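PDB 3RKL: stiv-a81 from Sulfolobus Turreted Icosahedral Virus, which is of unknown function but folds into a helical hairpin beside a small antiparallel sheet and probably serves this hyperthermophilic virus as an oligomeric helix-bundle protein. Local coordinates for residues L25-V36 and Y64-F75. The protein carries 1 engineered substitution. Numbering follows the deposited sequence.
Sequences LQEDIKNLAEIV and YAIYLAGATSMF. Engineered in segment 64-75: Met74 (natural residue Leu).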
loop_
_atom_site.group_PDB
_atom_site.type_symbol
_atom_site.label_atom_id
_atom_site.label_comp_id
_atom_site.label_asym_id
_atom_site.label_seq_id
_atom_site.Cartn_x
_atom_site.Cartn_y
_atom_site.Cartn_z
ATOM N N LEU A 25 1.222 -19.772 -14.030
ATOM C CA LEU A 25 2.549 -19.378 -13.538
ATOM C C LEU A 25 2.646 -17.891 -13.202
ATOM O O LEU A 25 3.137 -17.535 -12.130
ATOM C CB LEU A 25 3.668 -19.792 -14.495
ATOM C CG LEU A 25 3.920 -21.294 -14.633
ATOM C CD1 LEU A 25 5.032 -21.585 -15.640
ATOM C CD2 LEU A 25 4.252 -21.908 -13.266
ATOM N N GLN A 26 2.163 -17.032 -14.099
ATOM C CA GLN A 26 2.242 -15.584 -13.880
ATOM C C GLN A 26 1.584 -15.201 -12.549
ATOM O O GLN A 26 2.149 -14.430 -11.764
ATOM C CB GLN A 26 1.608 -14.817 -15.052
ATOM C CG GLN A 26 1.503 -13.290 -14.850
ATOM C CD GLN A 26 2.851 -12.597 -14.876
ATOM O OE1 GLN A 26 3.364 -12.242 -15.946
ATOM N NE2 GLN A 26 3.424 -12.375 -13.694
ATOM N N GLU A 27 0.404 -15.753 -12.290
ATOM C CA GLU A 27 -0.354 -15.440 -11.082
ATOM C C GLU A 27 0.229 -16.131 -9.861
ATOM O O GLU A 27 0.352 -15.527 -8.789
ATOM C CB GLU A 27 -1.833 -15.825 -11.247
ATOM C CG GLU A 27 -2.586 -14.909 -12.189
ATOM C CD GLU A 27 -2.470 -13.450 -11.790
ATOM O OE1 GLU A 27 -2.901 -13.114 -10.667
ATOM O OE2 GLU A 27 -1.940 -12.651 -12.594
ATOM N N ASP A 28 0.595 -17.398 -10.030
ATOM C CA ASP A 28 1.177 -18.189 -8.942
ATOM C C ASP A 28 2.491 -17.591 -8.441
ATOM O O ASP A 28 2.771 -17.582 -7.238
ATOM C CB ASP A 28 1.421 -19.637 -9.399
ATOM C CG ASP A 28 0.131 -20.432 -9.597
ATOM O OD1 ASP A 28 -0.904 -20.137 -8.952
ATOM O OD2 ASP A 28 0.164 -21.370 -10.411
ATOM N N ILE A 29 3.312 -17.082 -9.358
ATOM C CA ILE A 29 4.571 -16.467 -8.948
ATOM C C ILE A 29 4.303 -15.234 -8.071
ATOM O O ILE A 29 4.912 -15.086 -7.012
ATOM C CB ILE A 29 5.466 -16.143 -10.171
ATOM C CG1 ILE A 29 6.003 -17.448 -10.770
ATOM C CG2 ILE A 29 6.608 -15.226 -9.771
ATOM C CD1 ILE A 29 6.587 -17.304 -12.176
ATOM N N LYS A 30 3.384 -14.361 -8.489
ATOM C CA LYS A 30 3.034 -13.187 -7.674
ATOM C C LYS A 30 2.506 -13.622 -6.308
ATOM O O LYS A 30 2.931 -13.111 -5.265
ATOM C CB LYS A 30 1.978 -12.322 -8.372
ATOM C CG LYS A 30 2.469 -11.604 -9.622
ATOM C CD LYS A 30 1.417 -10.644 -10.185
ATOM C CE LYS A 30 0.105 -11.317 -10.561
ATOM N NZ LYS A 30 -0.905 -10.349 -11.146
ATOM N N ASN A 31 1.581 -14.576 -6.322
ATOM C CA ASN A 31 0.944 -15.035 -5.081
ATOM C C ASN A 31 1.937 -15.675 -4.111
ATOM O O ASN A 31 1.904 -15.414 -2.898
ATOM C CB ASN A 31 -0.175 -16.017 -5.381
ATOM C CG ASN A 31 -1.365 -15.375 -6.066
ATOM O OD1 ASN A 31 -1.528 -14.152 -6.048
ATOM N ND2 ASN A 31 -2.221 -16.208 -6.679
ATOM N N LEU A 32 2.817 -16.510 -4.647
ATOM C CA LEU A 32 3.819 -17.176 -3.821
ATOM C C LEU A 32 4.823 -16.164 -3.245
ATOM O O LEU A 32 5.228 -16.283 -2.092
ATOM C CB LEU A 32 4.547 -18.261 -4.607
ATOM C CG LEU A 32 3.734 -19.513 -4.956
ATOM C CD1 LEU A 32 4.451 -20.342 -6.014
ATOM C CD2 LEU A 32 3.463 -20.345 -3.741
ATOM N N ALA A 33 5.213 -15.152 -4.025
ATOM C CA ALA A 33 6.122 -14.134 -3.512
ATOM C C ALA A 33 5.488 -13.363 -2.351
ATOM O O ALA A 33 6.148 -13.047 -1.366
ATOM C CB ALA A 33 6.587 -13.160 -4.626
ATOM N N GLU A 34 4.215 -13.040 -2.508
ATOM C CA GLU A 34 3.463 -12.341 -1.479
ATOM C C GLU A 34 3.364 -13.180 -0.202
ATOM O O GLU A 34 3.523 -12.658 0.902
ATOM C CB GLU A 34 2.080 -12.001 -2.026
ATOM C CG GLU A 34 1.254 -11.125 -1.145
ATOM C CD GLU A 34 -0.047 -10.729 -1.803
ATOM O OE1 GLU A 34 -0.632 -11.560 -2.536
ATOM O OE2 GLU A 34 -0.485 -9.583 -1.586
ATOM N N ILE A 35 3.101 -14.484 -0.358
ATOM C CA ILE A 35 3.026 -15.390 0.790
ATOM C C ILE A 35 4.363 -15.446 1.528
ATOM O O ILE A 35 4.415 -15.377 2.757
ATOM C CB ILE A 35 2.533 -16.802 0.359
ATOM C CG1 ILE A 35 1.042 -16.751 0.043
ATOM C CG2 ILE A 35 2.845 -17.853 1.436
ATOM C CD1 ILE A 35 0.547 -17.897 -0.825
ATOM N N VAL A 36 5.460 -15.580 0.784
ATOM C CA VAL A 36 6.783 -15.618 1.383
ATOM C C VAL A 36 7.067 -14.315 2.133
ATOM O O VAL A 36 7.537 -14.341 3.268
ATOM C CB VAL A 36 7.859 -15.910 0.309
ATOM C CG1 VAL A 36 9.265 -15.726 0.847
ATOM C CG2 VAL A 36 7.675 -17.351 -0.235
ATOM N N TYR A 64 7.248 -22.529 0.733
ATOM C CA TYR A 64 6.688 -21.638 -0.289
ATOM C C TYR A 64 7.782 -20.965 -1.122
ATOM O O TYR A 64 7.601 -20.763 -2.312
ATOM C CB TYR A 64 5.683 -20.658 0.328
ATOM C CG TYR A 64 4.329 -21.305 0.424
ATOM C CD1 TYR A 64 3.410 -21.154 -0.605
ATOM C CD2 TYR A 64 3.991 -22.130 1.490
ATOM C CE1 TYR A 64 2.179 -21.766 -0.569
ATOM C CE2 TYR A 64 2.750 -22.764 1.532
ATOM C CZ TYR A 64 1.856 -22.579 0.486
ATOM O OH TYR A 64 0.626 -23.181 0.500
ATOM N N ALA A 65 8.933 -20.670 -0.520
ATOM C CA ALA A 65 10.071 -20.143 -1.274
ATOM C C ALA A 65 10.591 -21.180 -2.283
ATOM O O ALA A 65 11.001 -20.834 -3.392
ATOM C CB ALA A 65 11.187 -19.704 -0.323
ATOM N N ILE A 66 10.571 -22.453 -1.892
ATOM C CA ILE A 66 10.968 -23.544 -2.789
ATOM C C ILE A 66 9.990 -23.627 -3.982
ATOM O O ILE A 66 10.420 -23.727 -5.137
ATOM C CB ILE A 66 11.062 -24.886 -2.039
ATOM C CG1 ILE A 66 12.318 -24.916 -1.156
ATOM C CG2 ILE A 66 11.039 -26.073 -3.021
ATOM C CD1 ILE A 66 13.631 -25.137 -1.914
ATOM N N TYR A 67 8.693 -23.538 -3.704
ATOM C CA TYR A 67 7.678 -23.599 -4.771
ATOM C C TYR A 67 7.849 -22.428 -5.747
ATOM O O TYR A 67 7.730 -22.579 -6.970
ATOM C CB TYR A 67 6.277 -23.582 -4.182
ATOM C CG TYR A 67 5.978 -24.720 -3.227
ATOM C CD1 TYR A 67 6.665 -25.934 -3.300
ATOM C CD2 TYR A 67 4.999 -24.581 -2.260
ATOM C CE1 TYR A 67 6.397 -26.954 -2.424
ATOM C CE2 TYR A 67 4.708 -25.620 -1.392
ATOM C CZ TYR A 67 5.415 -26.791 -1.477
ATOM O OH TYR A 67 5.121 -27.807 -0.581
ATOM N N LEU A 68 8.152 -21.269 -5.180
ATOM C CA LEU A 68 8.409 -20.071 -5.965
ATOM C C LEU A 68 9.642 -20.227 -6.865
ATOM O O LEU A 68 9.609 -19.863 -8.047
ATOM C CB LEU A 68 8.566 -18.893 -5.014
ATOM C CG LEU A 68 8.817 -17.509 -5.571
ATOM C CD1 LEU A 68 7.773 -17.132 -6.657
ATOM C CD2 LEU A 68 8.824 -16.534 -4.397
ATOM N N ALA A 69 10.719 -20.803 -6.331
ATOM C CA ALA A 69 11.927 -21.041 -7.138
ATOM C C ALA A 69 11.615 -22.002 -8.286
ATOM O O ALA A 69 12.018 -21.767 -9.439
ATOM C CB ALA A 69 13.070 -21.575 -6.271
ATOM N N GLY A 70 10.848 -23.050 -7.999
ATOM C CA GLY A 70 10.425 -23.997 -9.034
ATOM C C GLY A 70 9.519 -23.367 -10.073
ATOM O O GLY A 70 9.714 -23.570 -11.271
ATOM N N ALA A 71 8.553 -22.578 -9.619
ATOM C CA ALA A 71 7.644 -21.850 -10.516
ATOM C C ALA A 71 8.377 -20.911 -11.478
ATOM O O ALA A 71 8.089 -20.884 -12.683
ATOM C CB ALA A 71 6.592 -21.074 -9.704
ATOM N N THR A 72 9.326 -20.131 -10.965
ATOM C CA THR A 72 10.095 -19.246 -11.835
ATOM C C THR A 72 10.958 -20.022 -12.840
ATOM O O THR A 72 11.213 -19.540 -13.926
ATOM C CB THR A 72 10.978 -18.265 -11.050
ATOM O OG1 THR A 72 11.953 -18.987 -10.291
ATOM C CG2 THR A 72 10.120 -17.381 -10.139
ATOM N N SER A 73 11.399 -21.217 -12.468
ATOM C CA SER A 73 12.149 -22.052 -13.401
ATOM C C SER A 73 11.251 -22.470 -14.549
ATOM O O SER A 73 11.642 -22.396 -15.717
ATOM C CB SER A 73 12.709 -23.292 -12.707
ATOM O OG SER A 73 13.551 -24.009 -13.595
HETATM N N MSE A 74 10.051 -22.921 -14.202
HETATM C CA MSE A 74 9.057 -23.326 -15.213
HETATM C C MSE A 74 8.720 -22.155 -16.145
HETATM O O MSE A 74 8.503 -22.336 -17.343
HETATM C CB MSE A 74 7.773 -23.818 -14.539
HETATM C CG MSE A 74 7.911 -25.081 -13.705
HETATM SE SE MSE A 74 6.312 -25.408 -12.584
HETATM C CE MSE A 74 4.952 -25.315 -13.988
ATOM N N PHE A 75 8.655 -20.956 -15.569
ATOM C CA PHE A 75 8.293 -19.728 -16.286
ATOM C C PHE A 75 9.327 -19.395 -17.363
ATOM O O PHE A 75 8.968 -19.059 -18.485
ATOM C CB PHE A 75 8.135 -18.606 -15.243
ATOM C CG PHE A 75 7.313 -17.408 -15.679
ATOM C CD1 PHE A 75 6.081 -17.539 -16.291
ATOM C CD2 PHE A 75 7.748 -16.134 -15.342
ATOM C CE1 PHE A 75 5.329 -16.417 -16.615
ATOM C CE2 PHE A 75 7.008 -15.017 -15.652
ATOM C CZ PHE A 75 5.798 -15.156 -16.299
#
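Tyr64 meets Leu32 and Ile35 across an antiparallel helical hairpin packed knobs-into-holes: the two axes approach to 9.1 Å at 154° between their N-to-C directions, consistent with half of a four-helix bundle completed by another copy of the protein. Ile35 CG2 lies over one face of the Tyr64 ring, 26° off the ring normal, a CH-pi contact, whereas Leu32 CD2 meets the ring edge near its plane. Beside it, Val36 CG2 rests on the backbone, 3.6 Å from Ala65 N. Tyr67 offers CB to Leu32 CD1, but its ring leads away from helix 25-36 to stack on Phe20 of strand 18-21, tying the helices to the sheet. Leu68 sits as a knob among Ile29, Leu32, Ala33 and Val36. With CG anti to the backbone N (chi1 -179°), its two methyls spread along the facing helix: CD1 lies 3.5 Å from Ile29 O, and CD2 touches Ala33 CA at 3.7 Å. Ala71 accepts Ile29 CG1 against its CB at 3.8 Å. Thr72 meets Ile29 with CG2 and with its CA; its OG1 donates to Ala69 O, one turn back, and is hydrogen-bonded to His62 ND1 of a second subunit, another protein copy. Met74, an engineered selenomethionine, is bent at its third torsion, and its CE reaches Leu25 CD2 at 3.6 Å, the two side chains crossing at about a right angle. Phe75 closes the row. Gln26 OE1 sits at the ring edge, 3.8 Å from Phe75 CZ, its NE2 hydrogen-bonded to Ala40 O of the second subunit, while Ile29 CD1 covers one face, 3.9 Å from the Phe75 ring centroid.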